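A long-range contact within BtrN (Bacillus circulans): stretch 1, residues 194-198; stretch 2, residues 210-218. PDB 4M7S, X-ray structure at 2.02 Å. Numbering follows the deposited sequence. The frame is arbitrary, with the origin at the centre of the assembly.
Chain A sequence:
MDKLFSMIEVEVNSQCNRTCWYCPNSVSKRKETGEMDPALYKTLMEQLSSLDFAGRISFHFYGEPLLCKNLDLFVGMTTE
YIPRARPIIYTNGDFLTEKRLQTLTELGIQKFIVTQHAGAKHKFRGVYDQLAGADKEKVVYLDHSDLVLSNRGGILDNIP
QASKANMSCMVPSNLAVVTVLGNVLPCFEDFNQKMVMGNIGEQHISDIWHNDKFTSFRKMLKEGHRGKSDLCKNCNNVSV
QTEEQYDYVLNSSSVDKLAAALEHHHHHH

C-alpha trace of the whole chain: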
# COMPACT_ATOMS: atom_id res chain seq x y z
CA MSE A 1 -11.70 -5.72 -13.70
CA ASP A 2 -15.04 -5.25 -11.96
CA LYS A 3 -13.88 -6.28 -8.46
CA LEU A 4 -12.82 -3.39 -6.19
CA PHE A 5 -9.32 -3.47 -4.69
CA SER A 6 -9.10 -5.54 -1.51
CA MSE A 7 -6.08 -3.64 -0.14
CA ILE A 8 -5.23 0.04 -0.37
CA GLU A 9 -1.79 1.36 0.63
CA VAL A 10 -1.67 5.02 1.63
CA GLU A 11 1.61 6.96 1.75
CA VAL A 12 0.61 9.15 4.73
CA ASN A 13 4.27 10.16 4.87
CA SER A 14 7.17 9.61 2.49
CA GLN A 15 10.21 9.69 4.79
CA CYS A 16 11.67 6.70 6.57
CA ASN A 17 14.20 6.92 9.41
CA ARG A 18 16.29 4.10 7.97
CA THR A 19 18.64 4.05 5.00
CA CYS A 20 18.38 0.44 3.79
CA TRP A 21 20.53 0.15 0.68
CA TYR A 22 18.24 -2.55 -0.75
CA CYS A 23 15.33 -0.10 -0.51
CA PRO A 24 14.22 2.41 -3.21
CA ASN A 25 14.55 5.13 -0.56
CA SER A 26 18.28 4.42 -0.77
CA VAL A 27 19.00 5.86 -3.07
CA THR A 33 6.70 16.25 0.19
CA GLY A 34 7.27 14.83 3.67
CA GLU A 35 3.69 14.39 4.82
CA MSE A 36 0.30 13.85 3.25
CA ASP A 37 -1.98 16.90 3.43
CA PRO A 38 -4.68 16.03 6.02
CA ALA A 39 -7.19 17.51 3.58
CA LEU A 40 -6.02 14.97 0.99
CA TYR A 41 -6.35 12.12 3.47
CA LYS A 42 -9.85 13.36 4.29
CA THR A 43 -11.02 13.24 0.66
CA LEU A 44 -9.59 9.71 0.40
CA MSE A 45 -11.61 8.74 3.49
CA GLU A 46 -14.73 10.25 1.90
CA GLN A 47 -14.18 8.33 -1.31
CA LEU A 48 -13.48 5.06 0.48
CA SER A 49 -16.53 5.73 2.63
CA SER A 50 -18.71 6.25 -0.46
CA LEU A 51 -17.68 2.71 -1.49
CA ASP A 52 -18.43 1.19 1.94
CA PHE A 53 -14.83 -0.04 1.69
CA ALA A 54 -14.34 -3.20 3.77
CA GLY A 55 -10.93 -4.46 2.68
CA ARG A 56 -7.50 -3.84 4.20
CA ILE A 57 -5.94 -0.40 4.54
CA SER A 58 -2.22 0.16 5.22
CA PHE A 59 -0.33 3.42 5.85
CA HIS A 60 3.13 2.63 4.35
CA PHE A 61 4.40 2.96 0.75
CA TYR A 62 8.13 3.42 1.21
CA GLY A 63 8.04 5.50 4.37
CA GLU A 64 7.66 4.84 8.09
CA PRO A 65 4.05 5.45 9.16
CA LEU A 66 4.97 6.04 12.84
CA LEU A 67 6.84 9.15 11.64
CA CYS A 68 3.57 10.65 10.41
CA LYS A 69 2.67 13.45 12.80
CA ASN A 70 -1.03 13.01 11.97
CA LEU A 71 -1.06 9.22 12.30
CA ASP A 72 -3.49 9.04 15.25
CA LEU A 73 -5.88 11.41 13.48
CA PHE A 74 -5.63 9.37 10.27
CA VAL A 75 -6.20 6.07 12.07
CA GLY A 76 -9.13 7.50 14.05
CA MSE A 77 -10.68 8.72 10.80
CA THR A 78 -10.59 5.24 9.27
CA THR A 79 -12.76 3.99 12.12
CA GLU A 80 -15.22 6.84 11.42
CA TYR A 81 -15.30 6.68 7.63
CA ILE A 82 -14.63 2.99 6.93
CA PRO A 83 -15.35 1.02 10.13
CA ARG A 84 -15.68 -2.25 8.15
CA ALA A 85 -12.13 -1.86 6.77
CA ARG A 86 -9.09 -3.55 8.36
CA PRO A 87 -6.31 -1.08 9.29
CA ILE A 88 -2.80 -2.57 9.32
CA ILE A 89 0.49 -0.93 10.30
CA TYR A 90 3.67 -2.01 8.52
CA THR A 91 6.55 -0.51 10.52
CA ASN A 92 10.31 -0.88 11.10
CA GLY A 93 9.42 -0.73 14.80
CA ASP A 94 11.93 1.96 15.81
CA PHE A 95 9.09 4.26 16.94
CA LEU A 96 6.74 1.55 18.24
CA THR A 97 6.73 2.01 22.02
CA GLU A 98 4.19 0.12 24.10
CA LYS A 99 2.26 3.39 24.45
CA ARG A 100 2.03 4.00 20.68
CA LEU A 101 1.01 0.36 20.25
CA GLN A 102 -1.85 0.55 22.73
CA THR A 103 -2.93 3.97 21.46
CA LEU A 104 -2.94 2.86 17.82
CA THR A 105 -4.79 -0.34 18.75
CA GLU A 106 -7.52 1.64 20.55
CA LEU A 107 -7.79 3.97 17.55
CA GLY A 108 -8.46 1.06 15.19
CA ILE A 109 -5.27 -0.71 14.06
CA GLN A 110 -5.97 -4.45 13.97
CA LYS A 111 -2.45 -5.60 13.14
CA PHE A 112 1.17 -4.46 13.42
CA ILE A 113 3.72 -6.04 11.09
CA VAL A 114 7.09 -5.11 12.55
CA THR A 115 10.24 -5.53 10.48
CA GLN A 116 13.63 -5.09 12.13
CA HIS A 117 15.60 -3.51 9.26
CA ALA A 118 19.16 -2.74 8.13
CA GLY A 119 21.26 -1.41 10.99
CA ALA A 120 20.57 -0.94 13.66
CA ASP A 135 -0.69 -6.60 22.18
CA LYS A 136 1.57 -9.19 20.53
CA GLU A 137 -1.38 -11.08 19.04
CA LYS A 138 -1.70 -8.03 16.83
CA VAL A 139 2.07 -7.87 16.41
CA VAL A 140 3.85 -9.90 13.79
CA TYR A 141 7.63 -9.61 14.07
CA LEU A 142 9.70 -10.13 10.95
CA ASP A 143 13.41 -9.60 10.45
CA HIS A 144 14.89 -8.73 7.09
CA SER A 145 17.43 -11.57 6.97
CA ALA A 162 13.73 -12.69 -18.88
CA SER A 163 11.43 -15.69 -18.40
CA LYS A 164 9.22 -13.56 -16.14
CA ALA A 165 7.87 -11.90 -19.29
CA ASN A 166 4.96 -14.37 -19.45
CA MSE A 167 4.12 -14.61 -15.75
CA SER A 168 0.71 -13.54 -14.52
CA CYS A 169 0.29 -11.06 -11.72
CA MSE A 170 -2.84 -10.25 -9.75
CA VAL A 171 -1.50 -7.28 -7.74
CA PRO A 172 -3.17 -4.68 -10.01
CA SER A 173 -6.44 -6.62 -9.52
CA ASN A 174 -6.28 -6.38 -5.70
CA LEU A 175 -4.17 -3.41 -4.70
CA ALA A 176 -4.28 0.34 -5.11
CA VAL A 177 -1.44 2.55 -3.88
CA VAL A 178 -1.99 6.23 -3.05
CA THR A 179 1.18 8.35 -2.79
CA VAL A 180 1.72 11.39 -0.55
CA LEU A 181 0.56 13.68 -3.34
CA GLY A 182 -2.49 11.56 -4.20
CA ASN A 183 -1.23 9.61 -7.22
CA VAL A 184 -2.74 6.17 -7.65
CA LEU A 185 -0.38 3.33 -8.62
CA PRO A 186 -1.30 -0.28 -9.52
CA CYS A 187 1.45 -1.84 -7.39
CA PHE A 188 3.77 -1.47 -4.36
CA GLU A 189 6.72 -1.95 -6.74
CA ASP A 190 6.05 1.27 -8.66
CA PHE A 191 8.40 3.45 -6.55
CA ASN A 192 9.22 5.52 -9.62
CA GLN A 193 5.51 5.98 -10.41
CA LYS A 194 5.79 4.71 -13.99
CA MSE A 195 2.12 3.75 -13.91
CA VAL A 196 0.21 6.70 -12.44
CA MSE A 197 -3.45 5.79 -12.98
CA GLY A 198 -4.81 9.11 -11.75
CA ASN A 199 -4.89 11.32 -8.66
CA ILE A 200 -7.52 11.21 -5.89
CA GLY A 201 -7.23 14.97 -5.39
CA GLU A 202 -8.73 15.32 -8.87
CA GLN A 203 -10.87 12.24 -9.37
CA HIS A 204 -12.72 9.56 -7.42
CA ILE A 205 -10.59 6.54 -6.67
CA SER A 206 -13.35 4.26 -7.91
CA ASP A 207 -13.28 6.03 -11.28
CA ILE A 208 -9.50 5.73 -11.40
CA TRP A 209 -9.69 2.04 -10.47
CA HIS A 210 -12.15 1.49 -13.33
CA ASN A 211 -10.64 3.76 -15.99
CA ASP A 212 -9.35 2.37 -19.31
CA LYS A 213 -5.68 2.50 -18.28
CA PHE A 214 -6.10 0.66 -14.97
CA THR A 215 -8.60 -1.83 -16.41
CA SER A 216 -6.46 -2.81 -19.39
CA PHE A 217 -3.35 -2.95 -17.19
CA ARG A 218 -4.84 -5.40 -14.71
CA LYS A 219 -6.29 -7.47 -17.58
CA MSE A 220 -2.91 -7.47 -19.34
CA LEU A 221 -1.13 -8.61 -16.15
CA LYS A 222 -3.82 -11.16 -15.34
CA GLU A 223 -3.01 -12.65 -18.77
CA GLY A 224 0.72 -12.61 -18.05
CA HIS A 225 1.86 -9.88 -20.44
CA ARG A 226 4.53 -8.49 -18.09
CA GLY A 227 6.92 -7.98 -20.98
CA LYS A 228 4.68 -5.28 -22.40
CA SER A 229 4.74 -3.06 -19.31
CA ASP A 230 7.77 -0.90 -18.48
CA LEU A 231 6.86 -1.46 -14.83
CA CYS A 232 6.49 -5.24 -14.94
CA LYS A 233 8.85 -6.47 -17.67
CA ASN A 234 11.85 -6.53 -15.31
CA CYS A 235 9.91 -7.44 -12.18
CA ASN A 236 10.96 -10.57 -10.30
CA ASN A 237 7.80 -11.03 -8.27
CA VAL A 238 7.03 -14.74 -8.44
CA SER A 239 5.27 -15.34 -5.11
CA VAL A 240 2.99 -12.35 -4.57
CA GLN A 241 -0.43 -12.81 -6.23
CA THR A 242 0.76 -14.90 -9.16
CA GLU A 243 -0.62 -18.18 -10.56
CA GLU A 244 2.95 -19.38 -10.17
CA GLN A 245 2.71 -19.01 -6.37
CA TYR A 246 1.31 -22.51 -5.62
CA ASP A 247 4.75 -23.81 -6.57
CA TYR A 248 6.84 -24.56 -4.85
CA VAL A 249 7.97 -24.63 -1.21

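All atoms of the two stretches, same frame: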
# COMPACT_ATOMS: atom_id res chain seq x y z
N LYS A 194 5.86 4.87 -12.54
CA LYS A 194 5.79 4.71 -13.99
C LYS A 194 4.35 4.57 -14.45
O LYS A 194 4.02 4.86 -15.59
CB LYS A 194 6.59 3.48 -14.42
CG LYS A 194 8.09 3.54 -14.13
CD LYS A 194 8.68 2.14 -14.15
CE LYS A 194 10.17 2.15 -13.90
NZ LYS A 194 10.74 0.78 -14.10
N MSE A 195 3.49 4.09 -13.55
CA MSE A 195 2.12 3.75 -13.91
C MSE A 195 1.13 4.54 -13.05
O MSE A 195 0.35 3.96 -12.30
CB MSE A 195 1.89 2.25 -13.71
CG MSE A 195 1.09 1.59 -14.81
SE MSE A 195 1.88 1.84 -16.57
CE MSE A 195 3.54 0.85 -16.31
N VAL A 196 1.17 5.86 -13.15
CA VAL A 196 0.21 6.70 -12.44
C VAL A 196 -1.14 6.56 -13.15
O VAL A 196 -1.24 6.84 -14.35
CB VAL A 196 0.63 8.17 -12.42
CG1 VAL A 196 -0.48 9.03 -11.80
CG2 VAL A 196 1.93 8.32 -11.63
N MSE A 197 -2.14 6.09 -12.41
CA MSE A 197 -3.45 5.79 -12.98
C MSE A 197 -4.39 6.99 -12.85
O MSE A 197 -5.37 7.12 -13.58
CB MSE A 197 -4.04 4.56 -12.29
CG MSE A 197 -3.16 3.33 -12.45
SE MSE A 197 -3.10 2.81 -14.31
CE MSE A 197 -2.36 1.01 -14.07
N GLY A 198 -4.07 7.87 -11.92
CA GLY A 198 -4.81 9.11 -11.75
C GLY A 198 -4.41 9.70 -10.41
O GLY A 198 -3.41 9.29 -9.83
N HIS A 210 -11.41 2.04 -12.19
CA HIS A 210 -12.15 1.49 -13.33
C HIS A 210 -11.88 2.22 -14.65
O HIS A 210 -12.60 1.98 -15.62
CB HIS A 210 -13.66 1.51 -13.06
CG HIS A 210 -14.10 0.54 -12.00
ND1 HIS A 210 -14.41 0.94 -10.72
CD2 HIS A 210 -14.28 -0.80 -12.04
CE1 HIS A 210 -14.76 -0.12 -10.01
NE2 HIS A 210 -14.68 -1.19 -10.79
N ASN A 211 -10.89 3.10 -14.71
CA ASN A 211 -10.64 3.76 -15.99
C ASN A 211 -9.97 2.80 -16.99
O ASN A 211 -9.50 1.72 -16.60
CB ASN A 211 -9.87 5.10 -15.84
CG ASN A 211 -8.44 4.92 -15.34
OD1 ASN A 211 -7.83 3.86 -15.52
ND2 ASN A 211 -7.89 5.96 -14.72
N ASP A 212 -9.92 3.20 -18.25
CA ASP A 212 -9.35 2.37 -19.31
C ASP A 212 -7.92 1.90 -19.00
O ASP A 212 -7.60 0.73 -19.18
CB ASP A 212 -9.38 3.12 -20.64
CG ASP A 212 -9.71 2.21 -21.81
OD1 ASP A 212 -9.66 0.97 -21.64
OD2 ASP A 212 -10.02 2.74 -22.91
N LYS A 213 -7.09 2.81 -18.52
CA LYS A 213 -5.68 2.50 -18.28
C LYS A 213 -5.49 1.45 -17.19
O LYS A 213 -4.72 0.49 -17.35
CB LYS A 213 -4.91 3.78 -17.93
CG LYS A 213 -3.39 3.65 -17.98
CD LYS A 213 -2.72 4.96 -17.56
CE LYS A 213 -1.23 4.79 -17.33
NZ LYS A 213 -0.58 6.10 -17.04
N PHE A 214 -6.20 1.60 -16.07
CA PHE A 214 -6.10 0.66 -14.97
C PHE A 214 -6.72 -0.68 -15.36
O PHE A 214 -6.16 -1.74 -15.09
CB PHE A 214 -6.78 1.22 -13.72
CG PHE A 214 -6.09 0.87 -12.43
CD1 PHE A 214 -5.45 -0.36 -12.27
CD2 PHE A 214 -6.06 1.77 -11.39
CE1 PHE A 214 -4.82 -0.68 -11.08
CE2 PHE A 214 -5.41 1.47 -10.18
CZ PHE A 214 -4.80 0.25 -10.02
N THR A 215 -7.88 -0.62 -16.00
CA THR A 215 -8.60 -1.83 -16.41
C THR A 215 -7.81 -2.69 -17.40
O THR A 215 -7.73 -3.91 -17.25
CB THR A 215 -9.97 -1.46 -17.00
OG1 THR A 215 -10.74 -0.80 -15.99
CG2 THR A 215 -10.70 -2.70 -17.48
N SER A 216 -7.23 -2.05 -18.41
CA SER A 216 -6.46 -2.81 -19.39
C SER A 216 -5.16 -3.32 -18.75
O SER A 216 -4.71 -4.41 -19.07
CB SER A 216 -6.17 -1.97 -20.63
OG SER A 216 -5.40 -0.84 -20.32
N PHE A 217 -4.59 -2.54 -17.84
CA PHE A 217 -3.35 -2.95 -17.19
C PHE A 217 -3.57 -4.22 -16.38
O PHE A 217 -2.80 -5.17 -16.49
CB PHE A 217 -2.79 -1.84 -16.29
CG PHE A 217 -1.45 -2.15 -15.68
CD1 PHE A 217 -0.30 -2.16 -16.46
CD2 PHE A 217 -1.34 -2.42 -14.32
CE1 PHE A 217 0.94 -2.43 -15.89
CE2 PHE A 217 -0.10 -2.70 -13.75
CZ PHE A 217 1.04 -2.71 -14.53
N ARG A 218 -4.63 -4.24 -15.58
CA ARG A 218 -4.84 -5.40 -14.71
C ARG A 218 -5.24 -6.62 -15.54
O ARG A 218 -4.91 -7.75 -15.18
CB ARG A 218 -5.84 -5.10 -13.57
CG ARG A 218 -7.30 -5.25 -13.93
CD ARG A 218 -8.17 -5.07 -12.68
NE ARG A 218 -7.82 -3.86 -11.95
CZ ARG A 218 -8.43 -2.69 -12.11
NH1 ARG A 218 -9.44 -2.57 -12.96
NH2 ARG A 218 -8.04 -1.63 -11.41

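Stretch 1 is an irregular segment that lies against the first turns of a helix, residues 212 to 218 of stretch 2, and the contact buries 392 Å² in all. Lys194, at its start, takes almost no part: its extended side chain leads away from the helix and its amine is bonded elsewhere in the structure.

Met195, present as selenomethionine, is the first residue to engage. Its CA-to-CB bond points toward the helix and brings CG over one face of the Phe217 ring, 4.2 Å from the ring centroid and only 12° off the normal. This is a CH-pi contact, in which weakly polarised methylene hydrogens meet the electron-rich face of the ring. The SE atom of Met195 sits farther out, 5.0 Å from the centroid of the Phe217 ring and oblique to it, and it also comes within 4.4 Å of Lys213 CE. A long, unbranched side chain suits this position because its CG can lie over a flat ring while its SE meets the aliphatic part of a lysine.

Val196 points its side chain away from the helix and contributes through its backbone instead. Lys213 NZ donates a hydrogen bond to Val196 O at 2.9 Å. Lys213 can make this bond because all four of its chi angles are t, so the chain runs out fully extended from the helix to the carbonyl. A lysine serves well here, with methylenes to pass along the selenomethionines and an amine to satisfy a backbone oxygen at its tip.

Met197, also selenomethionine, is the centre of the contact, with 142 Å² of its surface covered by stretch 2. It is also half of the closest CA pair between the stretches, 6.1 Å from Met197 CA to Phe214 CA. Its CG lies over one face of the Phe214 ring, 3.8 Å from the centroid, with a closest approach of 3.5 Å between Met197 CG and Phe214 CD2. Beyond it, Met197 SE packs 3.8 Å from Lys213 CG, and Met197 CE reaches Phe217 CD2 at 3.6 Å. One flexible side chain, with chi1 and chi2 both m and chi3 t, thus touches three helical residues. Lys213, Phe214 and Phe217 can share such a partner because Phe217, one turn on, falls between Lys213 and Phe214 round the helix axis, so the three span an arc of about 100°.

The Met197 carbonyl has a separate role: Asn211 ND2 donates to Met197 O at 3.0 Å. Asn211 is the N-cap of the helix, and its OD1 accepts from Phe214 N at 2.8 Å with a nearly straight angle of 169°. The amide side chain therefore caps a backbone NH left without a partner in the first turn and, with its other end, ties the helix start to stretch 1. Asparagine fits because its short side chain carries both an acceptor and a donor.

Gly198 closes the stretch without burying any surface against stretch 2.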